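Local coordinates for inner membrane lipoprotein SadB (Salmonella enterica, PDB 4C47) that is required for proper surface display of the trimeric autotransporter adhesin SadA and could take a direct part in its biogenesis, at residues Lys15-Gln18 / Lys19-Thr23; Ile25-Leu28 / Glu29-Lys33; Ile39-Leu42 / Glu43-Ala47. All coordinates share one frame; numbering follows the deposited sequence.

Contact 1 (Lys15-Gln18 / Lys19-Thr23)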
ATOM      1  N   LYS A  15     -18.385 -64.753  13.147  1.00103.56           N
ATOM      2  CA  LYS A  15     -17.294 -64.348  14.027  1.00105.75           C
ATOM      3  C   LYS A  15     -16.170 -63.690  13.235  1.00104.62           C
ATOM      4  O   LYS A  15     -15.580 -62.699  13.677  1.00101.97           O
ATOM      5  CB  LYS A  15     -16.760 -65.550  14.811  1.00106.19           C
ATOM      6  CG  LYS A  15     -15.627 -65.223  15.774  1.00110.37           C
ATOM      7  CD  LYS A  15     -15.255 -66.426  16.630  1.00114.52           C
ATOM      8  CE  LYS A  15     -14.081 -66.109  17.544  1.00120.17           C
ATOM      9  NZ  LYS A  15     -14.331 -64.903  18.386  1.00116.30           N
ATOM     10  N   GLU A  16     -15.881 -64.243  12.061  1.00 92.92           N
ATOM     11  CA  GLU A  16     -14.846 -63.683  11.202  1.00 98.73           C
ATOM     12  C   GLU A  16     -15.225 -62.276  10.737  1.00 95.40           C
ATOM     13  O   GLU A  16     -14.422 -61.337  10.839  1.00 94.81           O
ATOM     14  CB  GLU A  16     -14.571 -64.605  10.010  1.00107.82           C
ATOM     15  CG  GLU A  16     -13.104 -64.986   9.854  1.00119.25           C
ATOM     16  CD  GLU A  16     -12.480 -65.462  11.154  1.00126.21           C
ATOM     17  OE1 GLU A  16     -13.089 -66.317  11.834  1.00133.46           O
ATOM     18  OE2 GLU A  16     -11.377 -64.982  11.496  1.00122.45           O
ATOM     19  N   GLN A  17     -16.457 -62.125  10.250  1.00 93.66           N
ATOM     20  CA  GLN A  17     -16.928 -60.812   9.818  1.00 94.17           C
ATOM     21  C   GLN A  17     -16.951 -59.823  10.983  1.00 90.04           C
ATOM     22  O   GLN A  17     -16.773 -58.619  10.791  1.00 84.31           O
ATOM     23  CB  GLN A  17     -18.315 -60.898   9.177  1.00 97.22           C
ATOM     24  CG  GLN A  17     -18.699 -59.645   8.400  1.00104.77           C
ATOM     25  CD  GLN A  17     -20.170 -59.600   8.033  1.00110.42           C
ATOM     26  OE1 GLN A  17     -20.878 -60.605   8.120  1.00112.08           O
ATOM     27  NE2 GLN A  17     -20.639 -58.425   7.626  1.00109.20           N
ATOM     28  N   GLN A  18     -17.158 -60.339  12.191  1.00 83.70           N
ATOM     29  CA  GLN A  18     -17.167 -59.510  13.387  1.00 93.62           C
ATOM     30  C   GLN A  18     -15.766 -59.008  13.717  1.00 91.83           C
ATOM     31  O   GLN A  18     -15.593 -57.848  14.089  1.00 85.15           O
ATOM     32  CB  GLN A  18     -17.758 -60.268  14.577  1.00 93.31           C
ATOM     33  CG  GLN A  18     -17.940 -59.412  15.822  1.00 97.85           C
ATOM     34  CD  GLN A  18     -18.883 -60.034  16.834  1.00100.39           C
ATOM     35  OE1 GLN A  18     -18.450 -60.686  17.785  1.00 99.28           O
ATOM     36  NE2 GLN A  18     -20.181 -59.832  16.635  1.00102.68           N
ATOM     37  N   LYS A  19     -14.769 -59.880  13.581  1.00 83.46           N
ATOM     38  CA  LYS A  19     -13.380 -59.469  13.766  1.00 83.90           C
ATOM     39  C   LYS A  19     -13.001 -58.394  12.750  1.00 89.99           C
ATOM     40  O   LYS A  19     -12.370 -57.382  13.088  1.00 91.65           O
ATOM     41  CB  LYS A  19     -12.436 -60.666  13.639  1.00 87.53           C
ATOM     42  CG  LYS A  19     -12.398 -61.577  14.848  1.00 97.87           C
ATOM     43  CD  LYS A  19     -11.412 -62.710  14.633  1.00103.63           C
ATOM     44  CE  LYS A  19     -11.275 -63.583  15.865  1.00109.12           C
ATOM     45  NZ  LYS A  19     -10.294 -64.680  15.639  1.00115.99           N
ATOM     46  N   GLU A  20     -13.400 -58.629  11.504  1.00 87.19           N
ATOM     47  CA  GLU A  20     -13.186 -57.665  10.431  1.00 86.28           C
ATOM     48  C   GLU A  20     -13.784 -56.304  10.804  1.00 83.42           C
ATOM     49  O   GLU A  20     -13.127 -55.256  10.690  1.00 85.64           O
ATOM     50  CB  GLU A  20     -13.811 -58.195   9.140  1.00 95.06           C
ATOM     51  CG  GLU A  20     -13.115 -57.749   7.869  1.00107.89           C
ATOM     52  CD  GLU A  20     -13.425 -58.657   6.692  1.00115.37           C
ATOM     53  OE1 GLU A  20     -13.989 -59.750   6.914  1.00120.46           O
ATOM     54  OE2 GLU A  20     -13.103 -58.280   5.545  1.00121.89           O
ATOM     55  N   GLN A  21     -15.029 -56.335  11.272  1.00 78.09           N
ATOM     56  CA  GLN A  21     -15.713 -55.129  11.722  1.00 75.32           C
ATOM     57  C   GLN A  21     -14.966 -54.453  12.866  1.00 75.73           C
ATOM     58  O   GLN A  21     -14.928 -53.230  12.945  1.00 76.35           O
ATOM     59  CB  GLN A  21     -17.149 -55.439  12.146  1.00 74.95           C
ATOM     60  CG  GLN A  21     -18.096 -55.650  10.980  1.00 97.04           C
ATOM     61  CD  GLN A  21     -19.509 -55.974  11.425  1.00106.03           C
ATOM     62  OE1 GLN A  21     -19.735 -56.402  12.556  1.00113.76           O
ATOM     63  NE2 GLN A  21     -20.472 -55.766  10.533  1.00105.24           N
ATOM     64  N   GLU A  22     -14.367 -55.251  13.744  1.00 77.08           N
ATOM     65  CA  GLU A  22     -13.589 -54.705  14.848  1.00 79.98           C
ATOM     66  C   GLU A  22     -12.406 -53.918  14.299  1.00 81.31           C
ATOM     67  O   GLU A  22     -12.109 -52.812  14.770  1.00 78.89           O
ATOM     68  CB  GLU A  22     -13.104 -55.823  15.772  1.00 83.11           C
ATOM     69  CG  GLU A  22     -12.530 -55.331  17.090  1.00 87.11           C
ATOM     70  CD  GLU A  22     -13.588 -54.732  17.996  1.00 95.61           C
ATOM     71  OE1 GLU A  22     -14.763 -55.145  17.898  1.00 98.17           O
ATOM     72  OE2 GLU A  22     -13.245 -53.844  18.805  1.00 99.97           O
ATOM     73  N   THR A  23     -11.740 -54.489  13.298  1.00 83.64           N
ATOM     74  CA  THR A  23     -10.635 -53.796  12.637  1.00 86.80           C
ATOM     75  C   THR A  23     -11.078 -52.455  12.043  1.00 80.51           C
ATOM     76  O   THR A  23     -10.476 -51.403  12.322  1.00 75.05           O
ATOM     77  CB  THR A  23     -10.001 -54.663  11.528  1.00 89.53           C
ATOM     78  OG1 THR A  23      -9.345 -55.793  12.116  1.00 84.04           O
ATOM     79  CG2 THR A  23      -8.980 -53.861  10.731  1.00 82.74           C
TER
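K19 lays its aliphatic chain back along the helix and overlaps K15 with its outer methylenes and E16 with its CD. Its CG is anti to the carbonyl carbon (chi1 -77°), and the rest of the chain is fully extended toward the preceding turn. CG of K19 passes 3.6 Å from O of K15. Further out, CE of K19 lies across CE of K15 at 4.1 Å, a methylene contact. The two ammonium groups stay apart, with NZ of K15 4.9 Å from NZ of K19. OE2 of E16 lies 3.9 Å from CD of K19 but 4.3 Å from its NZ, beyond a salt bridge, though a weak attraction is likely.

On another face of the helix, Q21 folds its CG over the carbonyl of Q17, 3.3 Å from O of Q17. The side chains of Q17 and Q21 cross with their amide planes 56° apart. Their NE2 atoms come no closer than 3.9 Å and do not bond to each other. Both turn to a common acceptor instead: NE2 of Q17 and NE2 of Q21 each donate to OE1 of E22 of the third subunit. NE2 of Q21 also reaches O of Q18 of that subunit. By the threefold repeat, E22 here receives the same pair of glutamines from the second subunit.

K19 N bonds to K15 O and E20 N to E16 O, with the N-H of E20 nearly straight on its acceptor at 169°. K19 and E20 are exposed, E22 borders the interface, and Q18 and Q21 are buried between subunits, the pattern of a trimeric coiled coil with polar residues in its core.

Contact 2 (Ile25-Leu28 / Glu29-Lys33); sequences INLL and EKQQK
L27 and Q31 meet one helical turn apart, with OE1 of Q31 3.4 Å from CG of L27. This is a van der Waals contact of an amide oxygen with a branched carbon, not a hydrogen bond. The backbone supplies the bonds here. The carbonyls of I25, N26, L27 and L28 accept from the N-H groups of E29, K30, Q31 and Q32. Q31 N to L27 O is 2.9 Å and almost straight, at 174°.

The L28 carbonyl has a second donor, NE2 of Q32 of the third subunit. NE2 of Q32 of this chain makes a weak hydrogen bond to OE1 of Q35 of the second subunit. The carboxylate of E29 reaches back over the preceding turn. Its CG, anti to the carbonyl carbon (chi1 -72°), lies 3.5 Å from O of I25. Its OE2 approaches CG2 of I25 at 4.2 Å, contact with a methyl group.

I25 and L28 are buried. I25 packs on I25 of the third subunit, and L28 on L28 of the second. I25 and L28, three apart, followed four on by Q32, keep the alternating three-four spacing of core positions in a coiled coil, here a trimeric one with polar residues in its core.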
ATOM      1  N   ILE A  25     -13.679 -50.642  12.692  1.00 69.85           N
ATOM      2  CA  ILE A  25     -14.085 -49.745  13.768  1.00 72.09           C
ATOM      3  C   ILE A  25     -12.878 -49.081  14.429  1.00 81.80           C
ATOM      4  O   ILE A  25     -12.863 -47.860  14.618  1.00 66.79           O
ATOM      5  CB  ILE A  25     -14.938 -50.475  14.822  1.00 68.04           C
ATOM      6  CG1 ILE A  25     -16.331 -50.771  14.261  1.00 74.29           C
ATOM      7  CG2 ILE A  25     -15.054 -49.644  16.090  1.00 67.04           C
ATOM      8  CD1 ILE A  25     -17.183 -51.632  15.157  1.00 68.66           C
ATOM      9  N   ASN A  26     -11.866 -49.877  14.771  1.00 78.09           N
ATOM     10  CA  ASN A  26     -10.639 -49.325  15.344  1.00 76.25           C
ATOM     11  C   ASN A  26     -10.012 -48.263  14.441  1.00 73.53           C
ATOM     12  O   ASN A  26      -9.609 -47.181  14.907  1.00 70.31           O
ATOM     13  CB  ASN A  26      -9.630 -50.435  15.652  1.00 79.35           C
ATOM     14  CG  ASN A  26      -9.928 -51.145  16.958  1.00 84.01           C
ATOM     15  OD1 ASN A  26     -10.268 -52.326  16.973  1.00 88.17           O
ATOM     16  ND2 ASN A  26      -9.791 -50.427  18.066  1.00 93.23           N
ATOM     17  N   LEU A  27      -9.949 -48.570  13.146  1.00 77.70           N
ATOM     18  CA  LEU A  27      -9.446 -47.608  12.170  1.00 72.26           C
ATOM     19  C   LEU A  27     -10.252 -46.307  12.209  1.00 70.34           C
ATOM     20  O   LEU A  27      -9.681 -45.208  12.271  1.00 69.92           O
ATOM     21  CB  LEU A  27      -9.468 -48.205  10.762  1.00 83.94           C
ATOM     22  CG  LEU A  27      -8.944 -47.304   9.640  1.00 88.76           C
ATOM     23  CD1 LEU A  27      -7.519 -46.867   9.937  1.00 82.90           C
ATOM     24  CD2 LEU A  27      -9.024 -48.001   8.288  1.00 77.66           C
ATOM     25  N   LEU A  28     -11.577 -46.439  12.189  1.00 67.86           N
ATOM     26  CA  LEU A  28     -12.463 -45.277  12.232  1.00 65.79           C
ATOM     27  C   LEU A  28     -12.242 -44.421  13.476  1.00 69.49           C
ATOM     28  O   LEU A  28     -12.255 -43.193  13.402  1.00 67.34           O
ATOM     29  CB  LEU A  28     -13.928 -45.704  12.144  1.00 64.85           C
ATOM     30  CG  LEU A  28     -14.441 -46.128  10.766  1.00 76.96           C
ATOM     31  CD1 LEU A  28     -15.802 -46.791  10.886  1.00 73.21           C
ATOM     32  CD2 LEU A  28     -14.510 -44.931   9.828  1.00 65.71           C
ATOM     33  N   GLU A  29     -12.038 -45.072  14.617  1.00 65.13           N
ATOM     34  CA  GLU A  29     -11.781 -44.357  15.864  1.00 72.85           C
ATOM     35  C   GLU A  29     -10.480 -43.561  15.775  1.00 74.57           C
ATOM     36  O   GLU A  29     -10.449 -42.363  16.102  1.00 73.63           O
ATOM     37  CB  GLU A  29     -11.740 -45.321  17.054  1.00 70.81           C
ATOM     38  CG  GLU A  29     -13.099 -45.886  17.452  1.00 80.19           C
ATOM     39  CD  GLU A  29     -12.999 -46.925  18.558  1.00 91.66           C
ATOM     40  OE1 GLU A  29     -11.911 -47.518  18.723  1.00 96.14           O
ATOM     41  OE2 GLU A  29     -14.007 -47.147  19.262  1.00 93.01           O
ATOM     42  N   LYS A  30      -9.414 -44.220  15.318  1.00 68.99           N
ATOM     43  CA  LYS A  30      -8.119 -43.550  15.186  1.00 74.32           C
ATOM     44  C   LYS A  30      -8.208 -42.317  14.275  1.00 75.35           C
ATOM     45  O   LYS A  30      -7.759 -41.208  14.634  1.00 75.60           O
ATOM     46  CB  LYS A  30      -7.061 -44.534  14.671  1.00 77.89           C
ATOM     47  CG  LYS A  30      -5.629 -44.031  14.814  1.00 92.81           C
ATOM     48  CD  LYS A  30      -4.639 -45.180  14.951  1.00104.51           C
ATOM     49  CE  LYS A  30      -4.559 -46.004  13.677  1.00113.84           C
ATOM     50  NZ  LYS A  30      -3.982 -45.227  12.544  1.00121.42           N
ATOM     51  N   GLN A  31      -8.812 -42.516  13.106  1.00 72.49           N
ATOM     52  CA  GLN A  31      -8.992 -41.430  12.148  1.00 74.74           C
ATOM     53  C   GLN A  31      -9.825 -40.288  12.726  1.00 77.48           C
ATOM     54  O   GLN A  31      -9.507 -39.111  12.521  1.00 65.91           O
ATOM     55  CB  GLN A  31      -9.635 -41.943  10.862  1.00 71.41           C
ATOM     56  CG  GLN A  31      -8.652 -42.505   9.852  1.00 83.60           C
ATOM     57  CD  GLN A  31      -9.343 -43.155   8.671  1.00 94.74           C
ATOM     58  OE1 GLN A  31      -9.977 -44.200   8.810  1.00103.01           O
ATOM     59  NE2 GLN A  31      -9.234 -42.535   7.502  1.00102.91           N
ATOM     60  N   GLN A  32     -10.884 -40.637  13.453  1.00 64.09           N
ATOM     61  CA  GLN A  32     -11.736 -39.637  14.089  1.00 68.62           C
ATOM     62  C   GLN A  32     -10.927 -38.775  15.050  1.00 71.53           C
ATOM     63  O   GLN A  32     -11.054 -37.546  15.051  1.00 69.77           O
ATOM     64  CB  GLN A  32     -12.905 -40.300  14.820  1.00 61.48           C
ATOM     65  CG  GLN A  32     -13.961 -39.328  15.334  1.00 69.48           C
ATOM     66  CD  GLN A  32     -13.664 -38.809  16.732  1.00 81.32           C
ATOM     67  OE1 GLN A  32     -13.089 -39.515  17.561  1.00 84.64           O
ATOM     68  NE2 GLN A  32     -14.053 -37.567  16.998  1.00 88.11           N
ATOM     69  N   LYS A  33     -10.089 -39.420  15.861  1.00 64.23           N
ATOM     70  CA  LYS A  33      -9.232 -38.679  16.785  1.00 65.99           C
ATOM     71  C   LYS A  33      -8.276 -37.716  16.071  1.00 67.39           C
ATOM     72  O   LYS A  33      -8.203 -36.524  16.419  1.00 79.02           O
ATOM     73  CB  LYS A  33      -8.460 -39.639  17.696  1.00 68.38           C
ATOM     74  CG  LYS A  33      -9.345 -40.448  18.624  1.00 76.11           C
ATOM     75  CD  LYS A  33      -8.530 -41.278  19.598  1.00 84.37           C
ATOM     76  CE  LYS A  33      -9.432 -42.123  20.486  1.00 88.89           C
ATOM     77  NZ  LYS A  33      -8.664 -42.836  21.545  1.00 98.29           N
TER

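Contact 3 (Ile39-Leu42 / Glu43-Ala47)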
ATOM      1  N   ILE A  39      -8.865 -30.416  13.296  1.00 56.92           N
ATOM      2  CA  ILE A  39      -9.938 -29.428  13.361  1.00 57.44           C
ATOM      3  C   ILE A  39      -9.665 -28.380  14.440  1.00 58.27           C
ATOM      4  O   ILE A  39      -9.841 -27.178  14.206  1.00 59.34           O
ATOM      5  CB  ILE A  39     -11.308 -30.099  13.572  1.00 56.23           C
ATOM      6  CG1 ILE A  39     -11.743 -30.810  12.289  1.00 55.06           C
ATOM      7  CG2 ILE A  39     -12.354 -29.076  13.980  1.00 54.90           C
ATOM      8  CD1 ILE A  39     -12.927 -31.718  12.473  1.00 70.48           C
ATOM      9  N   ASN A  40      -9.230 -28.837  15.612  1.00 58.66           N
ATOM     10  CA  ASN A  40      -8.808 -27.922  16.672  1.00 64.94           C
ATOM     11  C   ASN A  40      -7.787 -26.908  16.166  1.00 55.04           C
ATOM     12  O   ASN A  40      -7.992 -25.676  16.265  1.00 57.01           O
ATOM     13  CB  ASN A  40      -8.213 -28.704  17.844  1.00 75.49           C
ATOM     14  CG  ASN A  40      -9.204 -28.906  18.971  1.00 91.66           C
ATOM     15  OD1 ASN A  40      -9.978 -29.865  18.971  1.00100.51           O
ATOM     16  ND2 ASN A  40      -9.182 -28.002  19.943  1.00 87.29           N
ATOM     17  N   LEU A  41      -6.696 -27.439  15.611  1.00 53.62           N
ATOM     18  CA  LEU A  41      -5.645 -26.593  15.045  1.00 58.97           C
ATOM     19  C   LEU A  41      -6.199 -25.582  14.046  1.00 58.94           C
ATOM     20  O   LEU A  41      -5.902 -24.388  14.129  1.00 67.20           O
ATOM     21  CB  LEU A  41      -4.558 -27.441  14.381  1.00 56.71           C
ATOM     22  CG  LEU A  41      -3.381 -27.826  15.274  1.00 60.86           C
ATOM     23  CD1 LEU A  41      -2.384 -28.683  14.509  1.00 65.92           C
ATOM     24  CD2 LEU A  41      -2.715 -26.574  15.819  1.00 59.59           C
ATOM     25  N   LEU A  42      -7.017 -26.067  13.115  1.00 54.86           N
ATOM     26  CA  LEU A  42      -7.619 -25.212  12.094  1.00 57.81           C
ATOM     27  C   LEU A  42      -8.446 -24.077  12.690  1.00 58.18           C
ATOM     28  O   LEU A  42      -8.410 -22.954  12.194  1.00 63.57           O
ATOM     29  CB  LEU A  42      -8.480 -26.037  11.136  1.00 59.08           C
ATOM     30  CG  LEU A  42      -7.737 -26.904  10.116  1.00 63.53           C
ATOM     31  CD1 LEU A  42      -8.703 -27.834   9.397  1.00 68.75           C
ATOM     32  CD2 LEU A  42      -6.996 -26.031   9.121  1.00 58.01           C
ATOM     33  N   GLU A  43      -9.189 -24.367  13.753  1.00 55.28           N
ATOM     34  CA  GLU A  43     -10.015 -23.340  14.384  1.00 58.51           C
ATOM     35  C   GLU A  43      -9.163 -22.253  15.043  1.00 52.97           C
ATOM     36  O   GLU A  43      -9.397 -21.044  14.837  1.00 55.08           O
ATOM     37  CB  GLU A  43     -10.994 -23.962  15.384  1.00 60.42           C
ATOM     38  CG  GLU A  43     -12.140 -24.713  14.718  1.00 67.79           C
ATOM     39  CD  GLU A  43     -12.981 -25.510  15.697  1.00 77.89           C
ATOM     40  OE1 GLU A  43     -12.521 -25.735  16.836  1.00 83.41           O
ATOM     41  OE2 GLU A  43     -14.106 -25.911  15.325  1.00 79.10           O
ATOM     42  N   LYS A  44      -8.163 -22.677  15.815  1.00 50.25           N
ATOM     43  CA  LYS A  44      -7.269 -21.705  16.452  1.00 54.73           C
ATOM     44  C   LYS A  44      -6.551 -20.822  15.414  1.00 48.76           C
ATOM     45  O   LYS A  44      -6.549 -19.574  15.505  1.00 54.87           O
ATOM     46  CB  LYS A  44      -6.267 -22.430  17.352  1.00 50.39           C
ATOM     47  CG  LYS A  44      -6.939 -23.332  18.379  1.00 46.25           C
ATOM     48  CD  LYS A  44      -5.944 -23.956  19.341  1.00 58.01           C
ATOM     49  CE  LYS A  44      -6.659 -24.825  20.367  1.00 59.68           C
ATOM     50  NZ  LYS A  44      -5.741 -25.255  21.454  1.00 71.90           N
ATOM     51  N   GLN A  45      -5.966 -21.483  14.419  1.00 53.97           N
ATOM     52  CA  GLN A  45      -5.273 -20.793  13.338  1.00 52.86           C
ATOM     53  C   GLN A  45      -6.194 -19.847  12.581  1.00 59.11           C
ATOM     54  O   GLN A  45      -5.765 -18.786  12.136  1.00 60.53           O
ATOM     55  CB  GLN A  45      -4.638 -21.802  12.379  1.00 50.96           C
ATOM     56  CG  GLN A  45      -3.508 -22.592  13.008  1.00 56.86           C
ATOM     57  CD  GLN A  45      -3.052 -23.762  12.160  1.00 56.91           C
ATOM     58  OE1 GLN A  45      -2.125 -24.483  12.529  1.00 51.17           O
ATOM     59  NE2 GLN A  45      -3.702 -23.958  11.019  1.00 61.00           N
ATOM     60  N   GLN A  46      -7.460 -20.228  12.447  1.00 60.73           N
ATOM     61  CA  GLN A  46      -8.419 -19.371  11.765  1.00 61.05           C
ATOM     62  C   GLN A  46      -8.698 -18.109  12.573  1.00 59.48           C
ATOM     63  O   GLN A  46      -8.789 -17.017  12.007  1.00 52.89           O
ATOM     64  CB  GLN A  46      -9.723 -20.109  11.456  1.00 64.47           C
ATOM     65  CG  GLN A  46     -10.604 -19.369  10.460  1.00 73.62           C
ATOM     66  CD  GLN A  46     -11.772 -20.199   9.976  1.00 82.14           C
ATOM     67  OE1 GLN A  46     -12.705 -20.477  10.728  1.00 86.93           O
ATOM     68  NE2 GLN A  46     -11.727 -20.604   8.710  1.00 72.36           N
ATOM     69  N   ALA A  47      -8.836 -18.253  13.891  1.00 56.23           N
ATOM     70  CA  ALA A  47      -9.007 -17.073  14.747  1.00 55.61           C
ATOM     71  C   ALA A  47      -7.840 -16.103  14.563  1.00 55.66           C
ATOM     72  O   ALA A  47      -8.037 -14.884  14.335  1.00 55.45           O
ATOM     73  CB  ALA A  47      -9.130 -17.481  16.199  1.00 45.08           C
TER
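The backbone is regular helix, each N-H from E43 to Q46 bonding to the carbonyl four residues earlier, with K44 N to N40 O at 3.0 Å and 173°. Three side chains of the second turn reach back over the first. E43 extends beside I39: its CG lies 3.4 Å from O of I39, and its OE2 comes 3.9 Å from CG2 of that residue. The carboxylate therefore borders a methyl group.

K44 takes a similar course on the outer side. With CG anti to the carbonyl carbon (chi1 -55°) and the chain extended, it runs past O of N40. Its CE then approaches ND2 of N40 at 4.1 Å, a methylene beside the amide nitrogen.

These turns belong to the trimeric coiled coil, whose interior here holds I39, L42 and Q46. I39 meets I39 of the third subunit, and L42 meets L42 of the second. Q46 carries its amide into that interior and donates from NE2 to O of L42 of the second subunit.

Q45 lies over the L41 carbonyl, its CG 3.2 Å from O of L41. OE1 of Q45 touches CD2 of L41 at 3.9 Å. The other end of this amide is engaged across the interface, where NE2 of Q45 donates to OE1 of Q46 of the third subunit.

In the fold
All three contacts lie in series on the long helix 8-71, on the same side of the chain's centre. Contact 1 is the farthest out, its centre about 63 Å from that of the chain. Contact 2 follows at about 50 Å and contact 3 at about 31 Å. Between contact centres the spacing is about 15 Å from 1 to 2 and about 21 Å from 2 to 3. Contacts 2 and 3 do not touch; their nearest atoms are about 7 Å apart. Every contact meets both other subunits. Together they sample the N-terminal coiled coil that holds the homotrimer together and leads into three separate beta-sandwich domains.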